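Local coordinates for protein spaetzle C-106 (PDB 3E07) that forms a disulfide-linked homodimeric cytokine that binds the Toll receptor, setting dorsal-ventral polarity in the fly embryo and inducing the antifungal peptide drosomycin, at residues 10-15 with 43-48; 16-21 with 39-44. All coordinates share one frame; numbering follows the deposited sequence.

Interaction 1: 10-15 with 43-48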
loop_
_atom_site.group_PDB
_atom_site.type_symbol
_atom_site.label_atom_id
_atom_site.label_comp_id
_atom_site.label_asym_id
_atom_site.label_seq_id
_atom_site.Cartn_x
_atom_site.Cartn_y
_atom_site.Cartn_z
ATOM N N CYS A 10 -9.852 1.879 7.742
ATOM C CA CYS A 10 -10.419 1.031 6.707
ATOM C C CYS A 10 -9.978 -0.416 6.880
ATOM O O CYS A 10 -8.786 -0.709 6.960
ATOM C CB CYS A 10 -10.007 1.548 5.321
ATOM S SG CYS A 10 -10.781 3.142 4.906
ATOM N N ARG A 11 -10.947 -1.316 6.949
ATOM C CA ARG A 11 -10.645 -2.727 7.093
ATOM C C ARG A 11 -10.137 -3.289 5.766
ATOM O O ARG A 11 -10.698 -3.010 4.696
ATOM C CB ARG A 11 -11.892 -3.493 7.532
ATOM C CG ARG A 11 -12.266 -3.318 8.997
ATOM C CD ARG A 11 -13.440 -4.220 9.330
ATOM N NE ARG A 11 -13.281 -5.532 8.704
ATOM C CZ ARG A 11 -14.080 -6.574 8.917
ATOM N NH1 ARG A 11 -15.108 -6.470 9.748
ATOM N NH2 ARG A 11 -13.851 -7.723 8.294
ATOM N N SER A 12 -9.072 -4.080 5.835
ATOM C CA SER A 12 -8.509 -4.679 4.634
ATOM C C SER A 12 -7.948 -6.071 4.900
ATOM O O SER A 12 -7.684 -6.442 6.044
ATOM C CB SER A 12 -7.421 -3.768 4.062
ATOM O OG SER A 12 -6.510 -3.407 5.074
ATOM N N ILE A 13 -7.776 -6.841 3.834
ATOM C CA ILE A 13 -7.255 -8.195 3.946
ATOM C C ILE A 13 -5.893 -8.351 3.280
ATOM O O ILE A 13 -5.776 -8.197 2.061
ATOM C CB ILE A 13 -8.214 -9.223 3.290
ATOM C CG1 ILE A 13 -9.618 -9.100 3.890
ATOM C CG2 ILE A 13 -7.675 -10.637 3.482
ATOM C CD1 ILE A 13 -9.705 -9.442 5.376
ATOM N N ARG A 14 -4.867 -8.636 4.082
ATOM C CA ARG A 14 -3.516 -8.877 3.563
ATOM C C ARG A 14 -3.503 -10.372 3.223
ATOM O O ARG A 14 -3.804 -11.204 4.079
ATOM C CB ARG A 14 -2.470 -8.573 4.639
ATOM C CG ARG A 14 -1.947 -7.139 4.675
ATOM C CD ARG A 14 -0.633 -7.048 3.901
ATOM N NE ARG A 14 0.351 -6.182 4.552
ATOM C CZ ARG A 14 1.620 -6.068 4.165
ATOM N NH1 ARG A 14 2.440 -5.256 4.812
ATOM N NH2 ARG A 14 2.071 -6.775 3.138
ATOM N N LYS A 15 -3.177 -10.723 1.982
ATOM C CA LYS A 15 -3.189 -12.131 1.598
ATOM C C LYS A 15 -2.140 -12.472 0.538
ATOM O O LYS A 15 -1.577 -11.588 -0.098
ATOM C CB LYS A 15 -4.591 -12.505 1.085
ATOM C CG LYS A 15 -4.859 -12.009 -0.328
ATOM C CD LYS A 15 -6.280 -11.486 -0.541
ATOM C CE LYS A 15 -7.329 -12.585 -0.567
ATOM N NZ LYS A 15 -7.511 -13.224 0.764
ATOM N N GLN A 43 2.221 -10.849 -2.350
ATOM C CA GLN A 43 1.549 -10.294 -1.176
ATOM C C GLN A 43 0.631 -9.139 -1.567
ATOM O O GLN A 43 1.093 -8.161 -2.151
ATOM C CB GLN A 43 2.572 -9.759 -0.180
ATOM C CG GLN A 43 3.099 -10.772 0.809
ATOM C CD GLN A 43 4.074 -10.149 1.779
ATOM O OE1 GLN A 43 4.032 -8.942 2.021
ATOM N NE2 GLN A 43 4.948 -10.968 2.354
ATOM N N ILE A 44 -0.660 -9.242 -1.262
ATOM C CA ILE A 44 -1.570 -8.156 -1.592
ATOM C C ILE A 44 -2.421 -7.682 -0.420
ATOM O O ILE A 44 -2.562 -8.380 0.587
ATOM C CB ILE A 44 -2.521 -8.514 -2.762
ATOM C CG1 ILE A 44 -3.641 -9.442 -2.295
ATOM C CG2 ILE A 44 -1.731 -9.126 -3.886
ATOM C CD1 ILE A 44 -4.687 -9.735 -3.372
ATOM N N GLU A 45 -2.951 -6.468 -0.547
ATOM C CA GLU A 45 -3.828 -5.904 0.462
ATOM C C GLU A 45 -5.092 -5.392 -0.208
ATOM O O GLU A 45 -5.049 -4.422 -0.970
ATOM C CB GLU A 45 -3.174 -4.748 1.212
ATOM C CG GLU A 45 -4.159 -4.123 2.190
ATOM C CD GLU A 45 -3.517 -3.213 3.210
ATOM O OE1 GLU A 45 -2.605 -3.682 3.925
ATOM O OE2 GLU A 45 -3.932 -2.035 3.307
ATOM N N GLU A 46 -6.212 -6.041 0.076
ATOM C CA GLU A 46 -7.495 -5.638 -0.497
ATOM C C GLU A 46 -8.331 -4.897 0.535
ATOM O O GLU A 46 -8.285 -5.222 1.722
ATOM C CB GLU A 46 -8.305 -6.862 -0.929
ATOM C CG GLU A 46 -7.744 -7.679 -2.060
ATOM C CD GLU A 46 -8.613 -8.891 -2.351
ATOM O OE1 GLU A 46 -8.667 -9.804 -1.495
ATOM O OE2 GLU A 46 -9.258 -8.926 -3.423
ATOM N N CYS A 47 -9.103 -3.911 0.091
ATOM C CA CYS A 47 -9.992 -3.208 1.006
ATOM C C CYS A 47 -11.122 -4.179 1.334
ATOM O O CYS A 47 -11.577 -4.915 0.458
ATOM C CB CYS A 47 -10.624 -1.990 0.339
ATOM S SG CYS A 47 -9.663 -0.446 0.284
ATOM N N GLU A 48 -11.578 -4.190 2.581
ATOM C CA GLU A 48 -12.679 -5.074 2.940
ATOM C C GLU A 48 -13.960 -4.438 2.399
ATOM O O GLU A 48 -14.910 -5.124 2.039
ATOM C CB GLU A 48 -12.770 -5.240 4.458
ATOM C CG GLU A 48 -13.641 -6.411 4.887
ATOM C CD GLU A 48 -13.020 -7.759 4.542
ATOM O OE1 GLU A 48 -12.538 -7.920 3.402
ATOM O OE2 GLU A 48 -13.021 -8.661 5.410
#

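Interaction 2: 16-21 with 39-44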
loop_
_atom_site.group_PDB
_atom_site.type_symbol
_atom_site.label_atom_id
_atom_site.label_comp_id
_atom_site.label_asym_id
_atom_site.label_seq_id
_atom_site.Cartn_x
_atom_site.Cartn_y
_atom_site.Cartn_z
ATOM N N LEU A 16 -1.888 -13.768 0.362
ATOM C CA LEU A 16 -0.924 -14.271 -0.615
ATOM C C LEU A 16 -1.630 -14.733 -1.879
ATOM O O LEU A 16 -2.583 -15.495 -1.820
ATOM C CB LEU A 16 -0.143 -15.442 -0.037
ATOM C CG LEU A 16 1.247 -15.141 0.509
ATOM C CD1 LEU A 16 1.870 -16.452 0.972
ATOM C CD2 LEU A 16 2.104 -14.489 -0.575
ATOM N N VAL A 17 -1.151 -14.286 -3.027
ATOM C CA VAL A 17 -1.782 -14.651 -4.281
ATOM C C VAL A 17 -0.771 -15.202 -5.272
ATOM O O VAL A 17 0.440 -15.022 -5.113
ATOM C CB VAL A 17 -2.509 -13.429 -4.887
ATOM C CG1 VAL A 17 -3.190 -13.804 -6.196
ATOM C CG2 VAL A 17 -3.537 -12.920 -3.904
ATOM N N TYR A 18 -1.282 -15.878 -6.295
ATOM C CA TYR A 18 -0.441 -16.471 -7.323
ATOM C C TYR A 18 -0.719 -15.919 -8.720
ATOM O O TYR A 18 -1.872 -15.814 -9.149
ATOM C CB TYR A 18 -0.642 -17.982 -7.351
ATOM C CG TYR A 18 -0.069 -18.723 -6.180
ATOM C CD1 TYR A 18 1.131 -19.419 -6.297
ATOM C CD2 TYR A 18 -0.747 -18.778 -4.962
ATOM C CE1 TYR A 18 1.641 -20.164 -5.234
ATOM C CE2 TYR A 18 -0.247 -19.517 -3.890
ATOM C CZ TYR A 18 0.947 -20.214 -4.037
ATOM O OH TYR A 18 1.425 -21.002 -3.011
ATOM N N PRO A 19 0.341 -15.545 -9.447
ATOM C CA PRO A 19 0.126 -15.021 -10.798
ATOM C C PRO A 19 -0.161 -16.266 -11.629
ATOM O O PRO A 19 0.456 -17.312 -11.416
ATOM C CB PRO A 19 1.474 -14.390 -11.148
ATOM C CG PRO A 19 2.112 -14.129 -9.799
ATOM C CD PRO A 19 1.744 -15.369 -9.039
ATOM N N LYS A 20 -1.097 -16.178 -12.562
ATOM C CA LYS A 20 -1.431 -17.348 -13.358
ATOM C C LYS A 20 -1.650 -17.039 -14.832
ATOM O O LYS A 20 -2.611 -16.368 -15.203
ATOM C CB LYS A 20 -2.657 -18.040 -12.737
ATOM C CG LYS A 20 -3.681 -17.076 -12.128
ATOM C CD LYS A 20 -4.498 -17.703 -10.988
ATOM C CE LYS A 20 -5.427 -18.817 -11.459
ATOM N NZ LYS A 20 -4.700 -20.049 -11.867
ATOM N N LYS A 21 -0.736 -17.533 -15.664
ATOM C CA LYS A 21 -0.802 -17.320 -17.106
ATOM C C LYS A 21 -2.138 -17.773 -17.682
ATOM O O LYS A 21 -2.526 -17.356 -18.772
ATOM C CB LYS A 21 0.337 -18.066 -17.813
ATOM N N LYS A 39 7.071 -21.554 -5.830
ATOM C CA LYS A 39 6.422 -20.678 -6.786
ATOM C C LYS A 39 6.419 -19.281 -6.203
ATOM O O LYS A 39 6.535 -19.101 -4.994
ATOM C CB LYS A 39 4.976 -21.121 -7.045
ATOM C CG LYS A 39 4.778 -22.620 -7.195
ATOM C CD LYS A 39 5.675 -23.226 -8.266
ATOM C CE LYS A 39 5.361 -24.706 -8.454
ATOM N NZ LYS A 39 5.382 -25.456 -7.160
ATOM N N GLN A 40 6.289 -18.290 -7.074
ATOM C CA GLN A 40 6.249 -16.910 -6.636
ATOM C C GLN A 40 4.829 -16.606 -6.197
ATOM O O GLN A 40 3.867 -16.845 -6.930
ATOM C CB GLN A 40 6.646 -15.979 -7.778
ATOM C CG GLN A 40 6.786 -14.529 -7.368
ATOM C CD GLN A 40 6.187 -13.581 -8.389
ATOM O OE1 GLN A 40 6.628 -12.438 -8.525
ATOM N NE2 GLN A 40 5.166 -14.048 -9.106
ATOM N N ALA A 41 4.698 -16.103 -4.981
ATOM C CA ALA A 41 3.395 -15.753 -4.463
ATOM C C ALA A 41 3.469 -14.263 -4.185
ATOM O O ALA A 41 4.452 -13.772 -3.630
ATOM C CB ALA A 41 3.098 -16.538 -3.195
ATOM N N ILE A 42 2.424 -13.551 -4.574
ATOM C CA ILE A 42 2.392 -12.107 -4.415
ATOM C C ILE A 42 1.586 -11.637 -3.215
ATOM O O ILE A 42 0.413 -11.984 -3.077
ATOM C CB ILE A 42 1.818 -11.459 -5.700
ATOM C CG1 ILE A 42 2.728 -11.800 -6.884
ATOM C CG2 ILE A 42 1.677 -9.950 -5.524
ATOM C CD1 ILE A 42 2.178 -11.386 -8.228
ATOM N N GLN A 43 2.221 -10.849 -2.350
ATOM C CA GLN A 43 1.549 -10.294 -1.176
ATOM C C GLN A 43 0.631 -9.139 -1.567
ATOM O O GLN A 43 1.093 -8.161 -2.151
ATOM C CB GLN A 43 2.572 -9.759 -0.180
ATOM C CG GLN A 43 3.099 -10.772 0.809
ATOM C CD GLN A 43 4.074 -10.149 1.779
ATOM O OE1 GLN A 43 4.032 -8.942 2.021
ATOM N NE2 GLN A 43 4.948 -10.968 2.354
ATOM N N ILE A 44 -0.660 -9.242 -1.262
ATOM C CA ILE A 44 -1.570 -8.156 -1.592
ATOM C C ILE A 44 -2.421 -7.682 -0.420
ATOM O O ILE A 44 -2.562 -8.380 0.587
ATOM C CB ILE A 44 -2.521 -8.514 -2.762
ATOM C CG1 ILE A 44 -3.641 -9.442 -2.295
ATOM C CG2 ILE A 44 -1.731 -9.126 -3.886
ATOM C CD1 ILE A 44 -4.687 -9.735 -3.372
#

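Interaction 1: 10-15 with 43-48
The guanidinium of Arg-11 meets the carboxylate of Glu-48 with their planes 48° apart. Arg-11 NH2 lies 3.1 Å from Glu-48 OE2, a salt bridge with a weak, bent hydrogen bond. Glu-48 is poorly ordered, so the place of its carboxylate is less sure. Its CG is anti to the backbone N (chi1 -165°) and its chain bends at the next bond, which brings OE2 to 3.4 Å from Ile-13 CD1. The planes of Arg-14 and Glu-45 are 62° apart. Glu-45 OE1 sits well out of the guanidinium plane, 3.9 Å from Arg-14 NE, so the long salt bridge rests on charge alone. Both have stronger outside partners. Arg-14 NH1 bonds Tyr-72 O of the second subunit, and Glu-45 OE2 accepts from Cys-99 N and forms a salt bridge with Lys-100 of the second subunit. On the other face, Lys-15 runs alongside Ile-44, with Lys-15 CG 3.5 Å from Ile-44 CG1. In the backbone, Lys-15 N reaches Ile-44 O at 2.8 Å, and a nearly straight return bond runs from Ile-44 N to Lys-15 O. Glu-46 N binds Ile-13 O at 3.0 Å. Beyond the strands, Glu-48 N binds Arg-11 O at 2.6 Å. Disulfides from Cys-10, just before its strand, to Cys-68 and from Cys-47 to Cys-99 tie this arm to strands 65-80 and 94-104. With Cys-54–Cys-101 they are the three intrachain disulfides of the cystine-knot protomer.

Interaction 2: 16-21 with 39-44
Val-17 and Ile-42 form an antiparallel hydrogen-bonded pair. Val-17 N donates to Ile-42 O at 2.8 Å. The return bond, from Ile-42 N to Val-17 O, measures 2.5 Å, a length so short that its exact value is doubtful. Leu-16 and Gln-43 make the neighbouring non-hydrogen-bonded pair. The polar end of Gln-43 turns to the second subunit, where OE1 accepts from Gln-74 N. After Val-17 the strand ends, while the partner strand runs on. This is the outer end of the two-stranded antiparallel arm of the cystine-knot protomer. Here Lys-39, Gln-40 and Ala-41 pair antiparallel with a strand of the second subunit, so the sheet continues across the dimer interface. Tyr-18 has left the strand. Its CB points away from 39-44, but with CG anti to the carbonyl carbon (chi1 -71°) the ring comes back over Ala-41. Ala-41 CB stands 4.3 Å above the ring plane, over its centre. Lys-39 CB lies at the ring edge, in plane, 3.9 Å from Tyr-18 CE1. Leu-16 presses one methyl on the same alanine, with its CD2 3.5 Å from Ala-41 CB. On the other face, Val-17 CG2 crosses Ile-44 and touches its CD1 at 3.4 Å. Further out, Pro-19 crosses the Gln-40 side chain at about a right angle, with Pro-19 CD 3.7 Å from Gln-40 NE2.

Overall arrangement
Interactions 1 and 2 are consecutive parts of one strand pairing, their centres about 15 Å apart. Both use strands 12-17 and 39-47, and they share Gln-43 and Ile-44. Along the chain, 10-15 runs into 16-21. The return strand meets them in reverse, 39-44 first and then 43-48. Residues 22-35 of the connection are not modelled. Interaction 1 is nearer the centre of the chain, at the disulfide end. Interaction 2 is further out, where strand 12-17 gives out into loop. Both touch the second subunit, so the arm of this Toll ligand lies against it along its length, from the disulfide end to the outer end.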